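Local atomic coordinates of SVS_variant_AS1 (Streptomyces sp. CWA1, PDB entry 6TJA), a protein that probably catalyses the metal-dependent cyclisation of geranylgeranyl diphosphate to the diterpene spiroviolene, as an engineered reconstructed ancestor of a class I terpene cyclase. Residues Val110-Ala113 / Leu114-Ser118; Leu179-Arg182 / Leu183-Gly187; Ala224-Asp227 / Asn228-His231. All coordinates share one frame; numbering follows the deposited sequence.

How the interactions relate
All three interactions are local, largely buried contacts on helices of one all-helical terpene synthase fold. Interaction 1 is the most peripheral, closing helix 100-115 about 21 Å from the chain centre. Interactions 2 and 3 lie nearer that centre, at about 9 and 10 Å, and they touch: Arg182 NH2 makes a 2.7 Å salt bridge to Asp229 OD1, and the Ala186 and Ala225 methyls pack together. Interactions 1 and 2 each lay an arginine over an alanine four residues on, and both lie at the dimer interface, where Arg112 of the second subunit packs on Ala180 and Leu183; Arg182 turns to helix 211-231. Interaction 3 is mainly backbone bonding, its side-chain charges paired elsewhere in the chain.

Interaction 1: Val110-Ala113 / Leu114-Ser118; sequences VQRA and LEAPS
Gln111 and Glu115, one turn apart on helix 100-115, are joined by an i to i+4 side-chain hydrogen bond, the two chains slanting past each other just before the helix gives way to loop at Ala116. Gln111 NE2 donates to Glu115 OE2 at 2.8 Å, almost straight at 171°. The donor lies on the anti side of the carboxylate, tilted out of its plane, while OE2 stays close to the amide plane of Gln111, and the planes of the two groups stand 77° apart. Gln111 gets there by sending CG away from its own backbone N (chi1 -177°) and bending at the next bond, which carries the amide forward to the next turn. Both groups are gripped further by helix 143-169: Gln111 OE1 bonds His153, NE2 also donates to Val150 O, and Glu115 OE1 forms a salt bridge with Arg147.

Arg112 follows the same bent path on its own line of the helix and spreads its guanidinium over Ala116, whose CB stands 3.7 Å above one face, toward the rim, and 3.9 Å from Arg112 NE. The charged end continues across the dimer interface, to Glu218 and the Ser349 carbonyl of the second subunit, so this arginine carries the helix end into the subunit contact.

Backbone bonds close the last turn. Ala116 N reaches Arg112 O at 2.8 Å, and Leu114 N reaches Val110 O at 3.1 Å. Past them, a water donates to Ala113 O at 2.7 Å and, weakly, to Leu114 O at 3.2 Å.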
# COMPACT_ATOMS: atom_id res chain seq x y z
N VAL A 110 -11.82 5.17 1.68
CA VAL A 110 -11.18 5.51 2.98
C VAL A 110 -9.69 5.81 2.75
O VAL A 110 -9.19 6.85 3.24
CB VAL A 110 -11.41 4.39 4.00
CG1 VAL A 110 -10.62 4.59 5.28
CG2 VAL A 110 -12.88 4.27 4.31
N GLN A 111 -9.00 4.94 2.01
CA GLN A 111 -7.57 5.14 1.73
C GLN A 111 -7.39 6.52 1.05
O GLN A 111 -6.56 7.30 1.51
CB GLN A 111 -7.00 3.92 1.01
CG GLN A 111 -5.51 4.03 0.74
CD GLN A 111 -4.62 3.98 1.96
OE1 GLN A 111 -4.93 3.33 2.98
NE2 GLN A 111 -3.47 4.65 1.85
N ARG A 112 -8.21 6.87 0.06
CA ARG A 112 -8.09 8.15 -0.67
C ARG A 112 -8.27 9.33 0.30
O ARG A 112 -7.45 10.26 0.24
CB ARG A 112 -9.05 8.22 -1.85
CG ARG A 112 -8.87 9.48 -2.70
CD ARG A 112 -7.52 9.50 -3.38
NE ARG A 112 -7.16 10.77 -3.99
CZ ARG A 112 -5.93 11.12 -4.34
NH1 ARG A 112 -4.92 10.29 -4.16
NH2 ARG A 112 -5.72 12.29 -4.92
N ALA A 113 -9.25 9.26 1.19
CA ALA A 113 -9.52 10.28 2.24
C ALA A 113 -8.29 10.52 3.12
O ALA A 113 -8.06 11.68 3.53
CB ALA A 113 -10.70 9.85 3.07
N LEU A 114 -7.55 9.44 3.42
CA LEU A 114 -6.32 9.50 4.26
C LEU A 114 -5.23 10.28 3.52
O LEU A 114 -4.48 10.98 4.19
CB LEU A 114 -5.86 8.08 4.59
CG LEU A 114 -4.57 7.97 5.39
CD1 LEU A 114 -4.66 8.73 6.72
CD2 LEU A 114 -4.21 6.50 5.64
N GLU A 115 -5.16 10.15 2.19
CA GLU A 115 -4.09 10.72 1.34
C GLU A 115 -4.47 12.10 0.79
O GLU A 115 -3.55 12.83 0.43
CB GLU A 115 -3.80 9.78 0.16
CG GLU A 115 -3.28 8.44 0.63
CD GLU A 115 -2.64 7.53 -0.40
OE1 GLU A 115 -1.83 8.02 -1.21
OE2 GLU A 115 -2.91 6.30 -0.32
N ALA A 116 -5.74 12.41 0.73
CA ALA A 116 -6.23 13.64 0.19
C ALA A 116 -7.18 14.34 1.12
O ALA A 116 -8.26 13.92 1.29
CB ALA A 116 -6.91 13.36 -1.12
N PRO A 117 -6.75 15.44 1.71
CA PRO A 117 -7.52 16.25 2.64
C PRO A 117 -8.74 16.89 2.02
O PRO A 117 -9.66 17.15 2.72
CB PRO A 117 -6.54 17.31 3.10
CG PRO A 117 -5.23 16.80 2.75
CD PRO A 117 -5.38 15.93 1.56
N SER A 118 -8.73 17.10 0.71
CA SER A 118 -9.89 17.70 -0.01
C SER A 118 -11.01 16.66 -0.20
O SER A 118 -12.15 17.05 -0.50
CB SER A 118 -9.46 18.32 -1.32
OG SER A 118 -8.75 17.40 -2.13
O HOH W 1 -6.35 13.55 4.54

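Interaction 2: Leu179-Arg182 / Leu183-Gly187; sequences LAMR and LLSAG
The break between helix 175-185 and helix 188-192 begins where the Arg182 guanidinium lies against Ala186. The methyl of Ala186 sits 3.3 Å above one face, toward the rim, and CB is 3.3 Å from Arg182 NH1. Ser185 OG approaches the guanidinium from the edge, in its plane, and is 3.7 Å from Arg182 CD. Arg182 folds over the turn because its chain bends at chi2 (68°), and its far end is held by a salt bridge from NH2 to Asp229 on helix 211-231.

Met181 O anchors the final turn. It accepts from Ser185 N at 2.9 Å, in the carbonyl plane, and from Leu184 N at 3.0 Å, which comes from well above that plane; Ser185 OG adds a weak third bond. The succeeding Ala186 N to Arg182 O bond, at 3.3 Å, is already weak. Gly187 then takes positive phi, a conformation that favours glycine, and serves as N-cap of the next helix.

An arginine forty-six positions ahead of the Asn of the metal-binding motif, with linker and effector positions three and four residues on, matches the diphosphate-sensing helix break of class I terpene synthases, a role Arg182, Ser185 and Ala186 probably share.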
# COMPACT_ATOMS: atom_id res chain seq x y z
N LEU A 179 -0.98 -16.65 7.47
CA LEU A 179 0.08 -15.82 8.12
C LEU A 179 0.34 -14.60 7.23
O LEU A 179 0.40 -13.48 7.77
CB LEU A 179 1.34 -16.66 8.32
CG LEU A 179 1.19 -17.81 9.30
CD1 LEU A 179 2.49 -18.59 9.39
CD2 LEU A 179 0.76 -17.33 10.68
N ALA A 180 0.41 -14.80 5.91
CA ALA A 180 0.56 -13.66 4.97
C ALA A 180 -0.61 -12.68 5.16
O ALA A 180 -0.38 -11.47 5.25
CB ALA A 180 0.66 -14.16 3.54
N MET A 181 -1.84 -13.20 5.23
CA MET A 181 -3.07 -12.38 5.25
C MET A 181 -3.15 -11.62 6.59
O MET A 181 -3.38 -10.40 6.60
CB MET A 181 -4.29 -13.30 5.12
CG MET A 181 -5.58 -12.59 5.17
SD MET A 181 -7.01 -13.66 5.29
CE MET A 181 -6.91 -14.19 6.99
N ARG A 182 -2.95 -12.35 7.67
CA ARG A 182 -3.14 -11.88 9.05
C ARG A 182 -2.03 -10.89 9.42
O ARG A 182 -2.27 -10.00 10.25
CB ARG A 182 -3.20 -13.14 9.91
CG ARG A 182 -3.55 -12.89 11.36
CD ARG A 182 -4.98 -12.41 11.51
NE ARG A 182 -5.24 -12.27 12.93
CZ ARG A 182 -6.07 -11.39 13.46
NH1 ARG A 182 -6.73 -10.55 12.69
NH2 ARG A 182 -6.20 -11.35 14.77
N LEU A 183 -0.86 -11.03 8.82
CA LEU A 183 0.24 -10.05 8.95
C LEU A 183 -0.36 -8.68 8.63
O LEU A 183 0.00 -7.71 9.27
CB LEU A 183 1.33 -10.47 7.98
CG LEU A 183 2.68 -9.76 8.02
CD1 LEU A 183 3.39 -9.89 9.37
CD2 LEU A 183 3.56 -10.36 6.92
N LEU A 184 -1.28 -8.63 7.68
CA LEU A 184 -1.91 -7.38 7.21
C LEU A 184 -3.21 -7.08 7.96
O LEU A 184 -3.40 -5.92 8.36
CB LEU A 184 -2.12 -7.55 5.70
CG LEU A 184 -0.85 -7.70 4.86
CD1 LEU A 184 -1.20 -7.66 3.38
CD2 LEU A 184 0.16 -6.59 5.19
N SER A 185 -4.13 -8.05 8.05
CA SER A 185 -5.57 -7.85 8.40
C SER A 185 -5.73 -7.52 9.88
O SER A 185 -6.76 -6.92 10.25
CB SER A 185 -6.39 -9.04 8.04
OG SER A 185 -5.99 -10.16 8.81
N ALA A 186 -4.77 -7.89 10.72
CA ALA A 186 -4.84 -7.63 12.18
C ALA A 186 -4.46 -6.18 12.53
O ALA A 186 -4.63 -5.87 13.66
CB ALA A 186 -4.01 -8.62 12.97
N GLY A 187 -4.02 -5.33 11.59
CA GLY A 187 -3.82 -3.88 11.85
C GLY A 187 -2.47 -3.49 12.47
O GLY A 187 -2.33 -2.29 12.91

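Interaction 3: Ala224-Asp227 / Asn228-His231; sequences AALD and NDRH
Four successive i to i+4 backbone bonds tie Ala224-Asp227 to Asn228-His231 near the end of helix 211-231. Asn228 N donates to Ala224 O at 2.8 Å and Asp229 N to Ala225 O at 2.9 Å, each donor tilted from the carbonyl plane. Arg230 N to Leu226 O is similarly tilted, whereas His231 N meets Asp227 O in plane and nearly straight, at 3.0 Å and 172°.

Among the side chains, Asn228 leans back along the helix, CG lying beside its own backbone N (chi1 -71°). Its CB comes to 3.5 Å from Ala224 O and its CG to 3.3 Å from the same oxygen. Asn228 opens a sequence matching the Asn-Ser-Glu motif of class I terpene synthases, with Ser232 next in it, and is probably a magnesium ligand as in relatives. A leucine here takes away the side-chain amide and would probably leave the magnesium without this ligand.

Charged groups find their partners off this helix. Asp227 forms a salt bridge with Arg269, and Asp229 OD2 takes hydrogen bonds from Tyr178 OH and Ile246 N. Arg230 runs extended away from the turn to the Pro11 carbonyl.

The apolar packing of Leu226 is with other helices: its side chain meets Leu268 of helix 258-283 and Ile246 of helix 246-254.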
# COMPACT_ATOMS: atom_id res chain seq x y z
N ALA A 224 2.16 -10.12 17.56
CA ALA A 224 1.00 -9.32 18.04
C ALA A 224 -0.30 -9.88 17.45
O ALA A 224 -1.30 -9.95 18.18
CB ALA A 224 1.14 -7.86 17.67
N ALA A 225 -0.30 -10.18 16.15
CA ALA A 225 -1.43 -10.81 15.44
C ALA A 225 -1.82 -12.13 16.11
O ALA A 225 -2.98 -12.37 16.32
CB ALA A 225 -1.09 -11.03 13.99
N LEU A 226 -0.86 -13.00 16.36
CA LEU A 226 -1.12 -14.36 16.91
C LEU A 226 -1.48 -14.23 18.39
O LEU A 226 -2.27 -15.03 18.89
CB LEU A 226 0.12 -15.23 16.68
CG LEU A 226 0.45 -15.58 15.23
CD1 LEU A 226 1.71 -16.42 15.19
CD2 LEU A 226 -0.68 -16.33 14.56
N ASP A 227 -0.91 -13.24 19.09
CA ASP A 227 -1.38 -12.90 20.46
C ASP A 227 -2.84 -12.45 20.36
O ASP A 227 -3.64 -12.90 21.19
CB ASP A 227 -0.40 -11.96 21.16
CG ASP A 227 0.88 -12.67 21.56
OD1 ASP A 227 0.94 -13.91 21.40
OD2 ASP A 227 1.83 -11.99 21.96
N ASN A 228 -3.22 -11.67 19.34
CA ASN A 228 -4.64 -11.26 19.17
C ASN A 228 -5.50 -12.49 18.84
O ASN A 228 -6.60 -12.58 19.40
CB ASN A 228 -4.80 -10.07 18.21
CG ASN A 228 -4.29 -8.77 18.80
OD1 ASN A 228 -4.29 -8.60 20.01
ND2 ASN A 228 -3.80 -7.86 17.96
N ASP A 229 -5.05 -13.47 18.03
CA ASP A 229 -5.88 -14.68 17.78
C ASP A 229 -6.12 -15.42 19.11
O ASP A 229 -7.19 -16.03 19.27
CB ASP A 229 -5.25 -15.64 16.76
CG ASP A 229 -5.32 -15.19 15.32
OD1 ASP A 229 -5.80 -14.05 15.08
OD2 ASP A 229 -4.94 -16.01 14.45
N ARG A 230 -5.15 -15.42 20.01
CA ARG A 230 -5.23 -16.11 21.32
C ARG A 230 -6.31 -15.41 22.15
O ARG A 230 -7.26 -16.11 22.58
CB ARG A 230 -3.86 -16.14 22.01
CG ARG A 230 -3.89 -16.73 23.41
CD ARG A 230 -2.58 -16.50 24.11
NE ARG A 230 -2.47 -17.25 25.35
CZ ARG A 230 -3.05 -16.92 26.51
NH1 ARG A 230 -3.84 -15.86 26.60
NH2 ARG A 230 -2.86 -17.68 27.57
N HIS A 231 -6.21 -14.08 22.29
CA HIS A 231 -7.16 -13.19 23.02
C HIS A 231 -8.61 -13.53 22.62
O HIS A 231 -9.46 -13.57 23.52
CB HIS A 231 -6.77 -11.71 22.81
CG HIS A 231 -7.62 -10.72 23.52
ND1 HIS A 231 -8.31 -9.71 22.84
CD2 HIS A 231 -7.89 -10.54 24.84
CE1 HIS A 231 -8.97 -8.96 23.71
NE2 HIS A 231 -8.73 -9.45 24.94